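Local coordinates for protein NDP-N-acetyl-D-galactosaminuronic acid dehydrogenase (Methanosarcina mazei Go1, PDB 3G79) that probably oxidises UDP-N-acetyl-D-mannosamine to the corresponding uronate, using two molecules of NAD+ for each sugar nucleotide, at residues P32-F37 with G88-T93; K45-Q50 with S100-V105; E61-G66 with E79-V84. One frame throughout, in Å; residues are numbered along the deposited sequence.

Contact 1: residues P32-F37 with G88-T93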
# COMPACT_ATOMS: atom_id res chain seq x y z
N PRO A 32 6.29 31.51 -10.47
CA PRO A 32 6.18 30.63 -11.67
C PRO A 32 4.74 30.56 -12.15
O PRO A 32 4.47 30.82 -13.33
CB PRO A 32 6.66 29.26 -11.16
CG PRO A 32 7.60 29.59 -10.04
CD PRO A 32 6.88 30.77 -9.34
N ALA A 33 3.84 30.27 -11.22
CA ALA A 33 2.40 30.22 -11.48
C ALA A 33 1.95 31.42 -12.26
O ALA A 33 1.43 31.26 -13.35
CB ALA A 33 1.60 30.08 -10.19
N ALA A 34 2.15 32.62 -11.71
CA ALA A 34 1.64 33.85 -12.32
C ALA A 34 2.22 33.95 -13.69
O ALA A 34 1.59 34.42 -14.63
CB ALA A 34 2.05 35.05 -11.53
N VAL A 35 3.43 33.47 -13.81
CA VAL A 35 4.20 33.81 -14.99
C VAL A 35 3.93 32.76 -16.08
O VAL A 35 4.02 33.06 -17.27
CB VAL A 35 5.66 34.03 -14.54
CG1 VAL A 35 6.64 33.41 -15.44
CG2 VAL A 35 5.91 35.53 -14.25
N LEU A 36 3.51 31.57 -15.65
CA LEU A 36 3.04 30.55 -16.56
C LEU A 36 1.69 30.96 -17.15
O LEU A 36 1.48 30.86 -18.38
CB LEU A 36 2.93 29.22 -15.81
CG LEU A 36 3.94 28.07 -15.95
CD1 LEU A 36 5.13 28.40 -16.79
CD2 LEU A 36 4.37 27.60 -14.59
N PHE A 37 0.78 31.45 -16.30
CA PHE A 37 -0.50 31.98 -16.76
C PHE A 37 -0.27 33.06 -17.82
O PHE A 37 -0.92 33.06 -18.86
CB PHE A 37 -1.28 32.64 -15.62
CG PHE A 37 -1.90 31.69 -14.63
CD1 PHE A 37 -2.57 30.53 -15.04
CD2 PHE A 37 -1.88 32.01 -13.26
CE1 PHE A 37 -3.16 29.67 -14.09
CE2 PHE A 37 -2.48 31.18 -12.31
CZ PHE A 37 -3.11 29.99 -12.72
N GLY A 88 4.38 42.52 -22.28
CA GLY A 88 3.38 43.22 -21.50
C GLY A 88 2.21 42.39 -21.00
O GLY A 88 1.11 42.91 -20.90
N LYS A 89 2.45 41.11 -20.68
CA LYS A 89 1.39 40.22 -20.16
C LYS A 89 1.46 39.99 -18.63
O LYS A 89 0.63 39.26 -18.03
CB LYS A 89 1.42 38.86 -20.88
CG LYS A 89 1.02 38.94 -22.34
CD LYS A 89 0.98 37.60 -22.95
CE LYS A 89 -0.38 36.98 -22.77
NZ LYS A 89 -0.35 35.54 -23.18
N PHE A 90 2.48 40.58 -18.01
CA PHE A 90 2.65 40.43 -16.59
C PHE A 90 3.19 41.71 -15.97
O PHE A 90 4.01 42.40 -16.56
CB PHE A 90 3.56 39.26 -16.29
CG PHE A 90 3.92 39.14 -14.84
CD1 PHE A 90 3.00 38.66 -13.91
CD2 PHE A 90 5.17 39.53 -14.39
CE1 PHE A 90 3.32 38.56 -12.58
CE2 PHE A 90 5.50 39.41 -13.03
CZ PHE A 90 4.56 38.93 -12.14
N GLU A 91 2.69 42.01 -14.78
CA GLU A 91 3.06 43.20 -14.04
C GLU A 91 2.85 42.91 -12.57
O GLU A 91 1.86 42.26 -12.21
CB GLU A 91 2.17 44.38 -14.45
CG GLU A 91 2.53 45.69 -13.77
CD GLU A 91 1.44 46.74 -13.90
OE1 GLU A 91 1.54 47.79 -13.20
OE2 GLU A 91 0.49 46.51 -14.70
N CYS A 92 3.78 43.36 -11.75
CA CYS A 92 3.67 43.27 -10.30
C CYS A 92 3.24 44.64 -9.76
O CYS A 92 3.78 45.68 -10.15
CB CYS A 92 5.01 42.84 -9.71
SG CYS A 92 5.03 42.33 -7.98
N THR A 93 2.23 44.62 -8.90
CA THR A 93 1.67 45.85 -8.31
C THR A 93 1.32 45.65 -6.84
O THR A 93 0.92 44.55 -6.44
CB THR A 93 0.46 46.38 -9.10
OG1 THR A 93 0.07 47.68 -8.62
CG2 THR A 93 -0.74 45.40 -9.02

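Contact 2: residues K45-Q50 with S100-V105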
# COMPACT_ATOMS: atom_id res chain seq x y z
N LYS A 45 -3.41 39.12 -19.58
CA LYS A 45 -2.65 39.92 -18.63
C LYS A 45 -2.87 39.39 -17.24
O LYS A 45 -4.02 39.19 -16.81
CB LYS A 45 -3.03 41.41 -18.68
CG LYS A 45 -2.36 42.24 -17.56
CD LYS A 45 -2.25 43.75 -17.89
CE LYS A 45 -0.87 44.13 -18.43
NZ LYS A 45 0.17 43.90 -17.40
N VAL A 46 -1.76 39.15 -16.56
CA VAL A 46 -1.74 38.68 -15.20
C VAL A 46 -1.16 39.77 -14.31
O VAL A 46 -0.21 40.44 -14.68
CB VAL A 46 -0.89 37.38 -15.09
CG1 VAL A 46 -0.72 36.92 -13.62
CG2 VAL A 46 -1.48 36.25 -16.01
N LEU A 47 -1.76 39.94 -13.14
CA LEU A 47 -1.24 40.83 -12.13
C LEU A 47 -0.72 39.97 -11.01
O LEU A 47 -1.39 39.01 -10.60
CB LEU A 47 -2.35 41.72 -11.59
CG LEU A 47 -3.03 42.70 -12.57
CD1 LEU A 47 -4.19 43.37 -11.91
CD2 LEU A 47 -2.08 43.77 -13.12
N GLY A 48 0.48 40.29 -10.54
CA GLY A 48 1.01 39.70 -9.33
C GLY A 48 0.99 40.75 -8.21
O GLY A 48 1.42 41.92 -8.38
N PHE A 49 0.53 40.31 -7.05
CA PHE A 49 0.27 41.20 -5.96
C PHE A 49 1.33 41.10 -4.87
O PHE A 49 1.55 40.01 -4.29
CB PHE A 49 -1.17 41.02 -5.47
CG PHE A 49 -2.17 41.51 -6.46
CD1 PHE A 49 -2.48 42.87 -6.54
CD2 PHE A 49 -2.75 40.63 -7.39
CE1 PHE A 49 -3.35 43.34 -7.48
CE2 PHE A 49 -3.62 41.09 -8.34
CZ PHE A 49 -3.92 42.44 -8.41
N GLN A 50 1.99 42.24 -4.65
CA GLN A 50 2.98 42.48 -3.57
C GLN A 50 2.86 43.84 -2.83
O GLN A 50 2.86 44.90 -3.44
CB GLN A 50 4.39 42.41 -4.14
CG GLN A 50 5.23 41.29 -3.59
CD GLN A 50 5.46 41.38 -2.10
OE1 GLN A 50 5.56 40.36 -1.42
NE2 GLN A 50 5.51 42.57 -1.59
N SER A 100 -10.15 43.94 -8.27
CA SER A 100 -11.42 44.27 -8.90
C SER A 100 -11.49 44.09 -10.41
O SER A 100 -12.57 43.79 -10.91
CB SER A 100 -11.93 45.63 -8.46
OG SER A 100 -12.63 45.47 -7.25
N GLU A 101 -10.38 44.26 -11.12
CA GLU A 101 -10.43 44.25 -12.58
C GLU A 101 -10.40 42.81 -13.15
O GLU A 101 -10.45 42.64 -14.36
CB GLU A 101 -9.24 45.03 -13.18
CG GLU A 101 -8.91 46.45 -12.61
CD GLU A 101 -7.46 46.92 -12.96
OE1 GLU A 101 -7.20 48.15 -12.90
OE2 GLU A 101 -6.61 46.06 -13.29
N LEU A 102 -10.31 41.79 -12.31
CA LEU A 102 -9.97 40.45 -12.80
C LEU A 102 -11.11 39.49 -13.00
O LEU A 102 -12.14 39.60 -12.35
CB LEU A 102 -8.95 39.76 -11.88
CG LEU A 102 -7.82 40.65 -11.42
CD1 LEU A 102 -7.06 39.93 -10.32
CD2 LEU A 102 -6.96 40.95 -12.62
N ASP A 103 -10.87 38.54 -13.89
CA ASP A 103 -11.70 37.34 -14.06
C ASP A 103 -11.40 36.26 -13.05
O ASP A 103 -12.32 35.54 -12.63
CB ASP A 103 -11.51 36.77 -15.45
CG ASP A 103 -12.03 37.70 -16.52
OD1 ASP A 103 -11.27 38.01 -17.46
OD2 ASP A 103 -13.20 38.12 -16.38
N ALA A 104 -10.12 36.12 -12.68
CA ALA A 104 -9.80 35.16 -11.62
C ALA A 104 -8.61 35.61 -10.80
O ALA A 104 -7.71 36.26 -11.32
CB ALA A 104 -9.55 33.75 -12.18
N VAL A 105 -8.62 35.24 -9.52
CA VAL A 105 -7.51 35.50 -8.65
C VAL A 105 -7.15 34.23 -7.93
O VAL A 105 -8.02 33.53 -7.43
CB VAL A 105 -7.83 36.54 -7.58
CG1 VAL A 105 -6.59 36.89 -6.81
CG2 VAL A 105 -8.38 37.76 -8.21

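Contact 3: residues E61-G66 with E79-V84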
# COMPACT_ATOMS: atom_id res chain seq x y z
N GLU A 61 9.79 46.02 -8.36
CA GLU A 61 10.62 46.62 -9.40
C GLU A 61 11.50 45.58 -10.08
O GLU A 61 11.69 45.64 -11.30
CB GLU A 61 11.45 47.79 -8.86
N MET A 62 12.06 44.65 -9.31
CA MET A 62 12.85 43.59 -9.91
C MET A 62 12.00 42.88 -10.98
O MET A 62 12.35 42.91 -12.17
CB MET A 62 13.35 42.57 -8.88
CG MET A 62 14.73 42.84 -8.33
SD MET A 62 15.36 41.41 -7.44
CE MET A 62 16.22 40.58 -8.77
N LEU A 63 10.89 42.28 -10.55
CA LEU A 63 10.00 41.56 -11.44
C LEU A 63 9.63 42.37 -12.66
O LEU A 63 9.56 41.83 -13.78
CB LEU A 63 8.73 41.15 -10.73
CG LEU A 63 8.76 39.91 -9.84
CD1 LEU A 63 7.56 39.94 -8.92
CD2 LEU A 63 8.76 38.67 -10.70
N ASN A 64 9.38 43.66 -12.45
CA ASN A 64 8.97 44.51 -13.57
C ASN A 64 10.10 44.90 -14.53
O ASN A 64 9.86 45.56 -15.56
CB ASN A 64 8.19 45.74 -13.09
CG ASN A 64 6.72 45.45 -12.88
OD1 ASN A 64 6.16 44.47 -13.43
ND2 ASN A 64 6.06 46.29 -12.10
N ARG A 65 11.32 44.48 -14.20
CA ARG A 65 12.42 44.56 -15.15
C ARG A 65 12.64 43.18 -15.77
O ARG A 65 13.34 43.05 -16.78
CB ARG A 65 13.71 45.09 -14.49
CG ARG A 65 13.63 46.53 -14.02
CD ARG A 65 14.96 46.99 -13.46
NE ARG A 65 14.78 47.85 -12.29
CZ ARG A 65 14.89 47.42 -11.03
NH1 ARG A 65 15.20 46.15 -10.78
NH2 ARG A 65 14.69 48.26 -10.02
N GLY A 66 12.05 42.16 -15.14
CA GLY A 66 12.05 40.80 -15.65
C GLY A 66 12.92 39.78 -14.92
O GLY A 66 13.47 38.89 -15.58
N GLU A 79 13.92 33.77 -17.51
CA GLU A 79 13.68 33.97 -18.95
C GLU A 79 12.17 34.05 -19.23
O GLU A 79 11.72 34.83 -20.07
CB GLU A 79 14.35 32.88 -19.79
CG GLU A 79 15.90 32.85 -19.70
CD GLU A 79 16.46 32.02 -18.51
OE1 GLU A 79 17.66 31.65 -18.58
OE2 GLU A 79 15.72 31.74 -17.52
N LEU A 80 11.40 33.24 -18.51
CA LEU A 80 9.96 33.29 -18.57
C LEU A 80 9.44 34.68 -18.15
O LEU A 80 8.68 35.29 -18.90
CB LEU A 80 9.36 32.16 -17.73
CG LEU A 80 7.85 31.94 -17.87
CD1 LEU A 80 7.40 31.95 -19.32
CD2 LEU A 80 7.40 30.67 -17.14
N ILE A 81 9.88 35.18 -16.99
CA ILE A 81 9.55 36.53 -16.51
C ILE A 81 9.93 37.56 -17.57
O ILE A 81 9.13 38.43 -17.93
CB ILE A 81 10.31 36.86 -15.23
CG1 ILE A 81 9.98 35.83 -14.11
CG2 ILE A 81 10.00 38.29 -14.81
CD1 ILE A 81 11.05 35.69 -13.05
N GLY A 82 11.13 37.43 -18.12
CA GLY A 82 11.61 38.40 -19.12
C GLY A 82 10.69 38.48 -20.32
O GLY A 82 10.39 39.58 -20.81
N LYS A 83 10.21 37.32 -20.74
CA LYS A 83 9.46 37.14 -21.98
C LYS A 83 8.09 37.75 -21.79
O LYS A 83 7.65 38.59 -22.59
CB LYS A 83 9.36 35.62 -22.29
CG LYS A 83 8.37 35.20 -23.38
CD LYS A 83 8.37 33.65 -23.46
CE LYS A 83 7.76 33.11 -24.80
NZ LYS A 83 6.26 33.23 -25.00
N VAL A 84 7.45 37.33 -20.71
CA VAL A 84 6.12 37.74 -20.31
C VAL A 84 6.05 39.26 -20.00
O VAL A 84 5.12 39.98 -20.43
CB VAL A 84 5.72 36.78 -19.14
CG1 VAL A 84 5.46 37.50 -17.84
CG2 VAL A 84 4.60 35.82 -19.53

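Contact 1: residues P32-F37 with G88-T93
A buried, wholly apolar helix-to-sheet contact joins Val35 and Ala34 on helix 30-39 to the ring of Phe90 on strand 90-93, the outermost strand at one end of the eight-stranded sheet. The two segments bury 129 Å² between them and share no hydrogen bond, so their association rests on hydrocarbon packing.

The main element is a CH-pi interaction. Val35 CG2 stands 4.0 Å from the centroid of the Phe90 ring and only 6° off the ring normal, which places the methyl over the middle of one face. CD2 and CE2 of Phe90 are each 4.1 Å from Val35 CG2. The second touch comes from one helical residue earlier: Ala34 CB approaches Phe90 CE1 at 3.9 Å, obliquely to the ring. Val35 thus sits over one face, while Ala34 touches the ring at CE1.

Phe90 reaches the helix because its CG is anti to the backbone N (chi1 173°), which carries the ring away from its own strand; the CA atoms of Val35 and Phe90 remain 7.0 Å apart. Val84 and Val85 of helix 77-86, Val46 of the neighbouring strand and Met26 also pack against the ring. Just before the strand, Gly88 ends helix 77-86 in a Schellman motif at positive phi, which turns the chain into the sheet.

Helix 30-39 follows strand 20-24 and a Gly25-Gly27-Gly30 turn consistent with the Rossmann GxGxxG pattern. A helix after that turn, packed on strands 45-49 and 90-93 at the 3-2-1 end of the parallel part of the sheet, is the signature of the NAD-binding Rossmann fold.

Contact 2: residues K45-Q50 with S100-V105
Leu102 packs against Leu47 and Phe49 on one face of the Rossmann sheet, across strand 20-24, which lies between strands 45-49 and 104-107 in the 3-2-1-4 order. The face can be identified from the alternation along strand 45-49: Val46 packs on Ala34, Phe37 and Ala38 of helix 30-39, whereas Leu47 and Phe49 point to the other side, on which Leu102 lies.

Leu102 CB is still remote, 6.0 Å from Leu47 CD1, and merely sets the direction. With CG anti to the carbonyl carbon (chi1 -44°), the chain is led toward strand 45-49, and CG comes within 4.6 Å of Leu47 CD1. The branch at CG then divides the work. One methyl, CD1, meets the aromatic ring, 4.1 Å from Phe49 CE2; the two side chains arrive from opposite directions. The other methyl, CD2, is committed to Leu47.

No hydrogen bond crosses between the segments, and 156 Å² is buried in all. Glu101 adds to the margin of the contact: its extended chain crosses Leu47 at about a right angle, and its carboxylate OE2 lies 3.9 Å from Leu47 CD1, a contact of oxygen with methyl and not a hydrogen bond. The turn bearing Leu102 is fixed beside strand 20-24, because Asp103 OD1 accepts hydrogen bonds from the backbone N atoms of Lys19 and Lys20. Leu102 itself also touches the side chain of Lys20, and Phe49 packs on Leu24. The closest approach between the two segments is methyl to methyl, Leu102 CD2 to Leu47 CD1 at 3.7 Å.

Contact 3: residues E61-G66 with E79-V84
Ile81 CG2 presses against the backbone of Gly66, 3.3 Å from Gly66 C and equally near its CA. The same methyl lies 3.7 Å from Leu63 O and meets the Leu63 side chain more loosely, 4.3 Å from Leu63 CD2. Beside it the backbones themselves come together: the CA atoms of Gly66 and Gly82 are 4.2 Å apart, and the absence of a CB on Gly66 matters here, since that position lies only 3.3 Å from Gly82 CA.

The next shell explains these positions. Ile81 CG2 is anti to its own backbone N (chi1 -58°, measured to CG1), which directs this methyl at Gly66. Gly66 is the first residue to leave helical backbone angles, with a phi of 109°, and its N makes weak bonds back to the carbonyls of Met62 and Leu63. Farther out, Leu63 packs on Phe90 and Cys92, while Lys83 forms a salt bridge with Asp39 and so ties helix 77-86 to the end of helix 30-39.

This packing lies in the connection between the second and third strands of the Rossmann domain. With no hydrogen bond crossing, the two segments are matched by close fit of a branched aliphatic side chain to bare glycine backbone.

Contacts 1 and 2 are 9 Å apart between centres and share the sheet: strands 90-93 and 45-49 are neighbours, with Lys89 O probably bonded to Val46 N at 2.8 Å. Contact 3, whose centre is 8 Å from that of contact 1, lies nested in the chain between the latter's segments; Asn64 ND2 reaches Cys92 O at 3.1 Å, and helix 77-86 leads into strand 90-93 through a short turn at Gly88. Contacts 2 and 3 do not touch, their nearest atoms being about 6 Å apart; contact 1, which touches both, lies between them in the packing. Ala34 and Phe49 lie near the glycine-rich turn, which probably helps to bind NAD; neither touches its glycines.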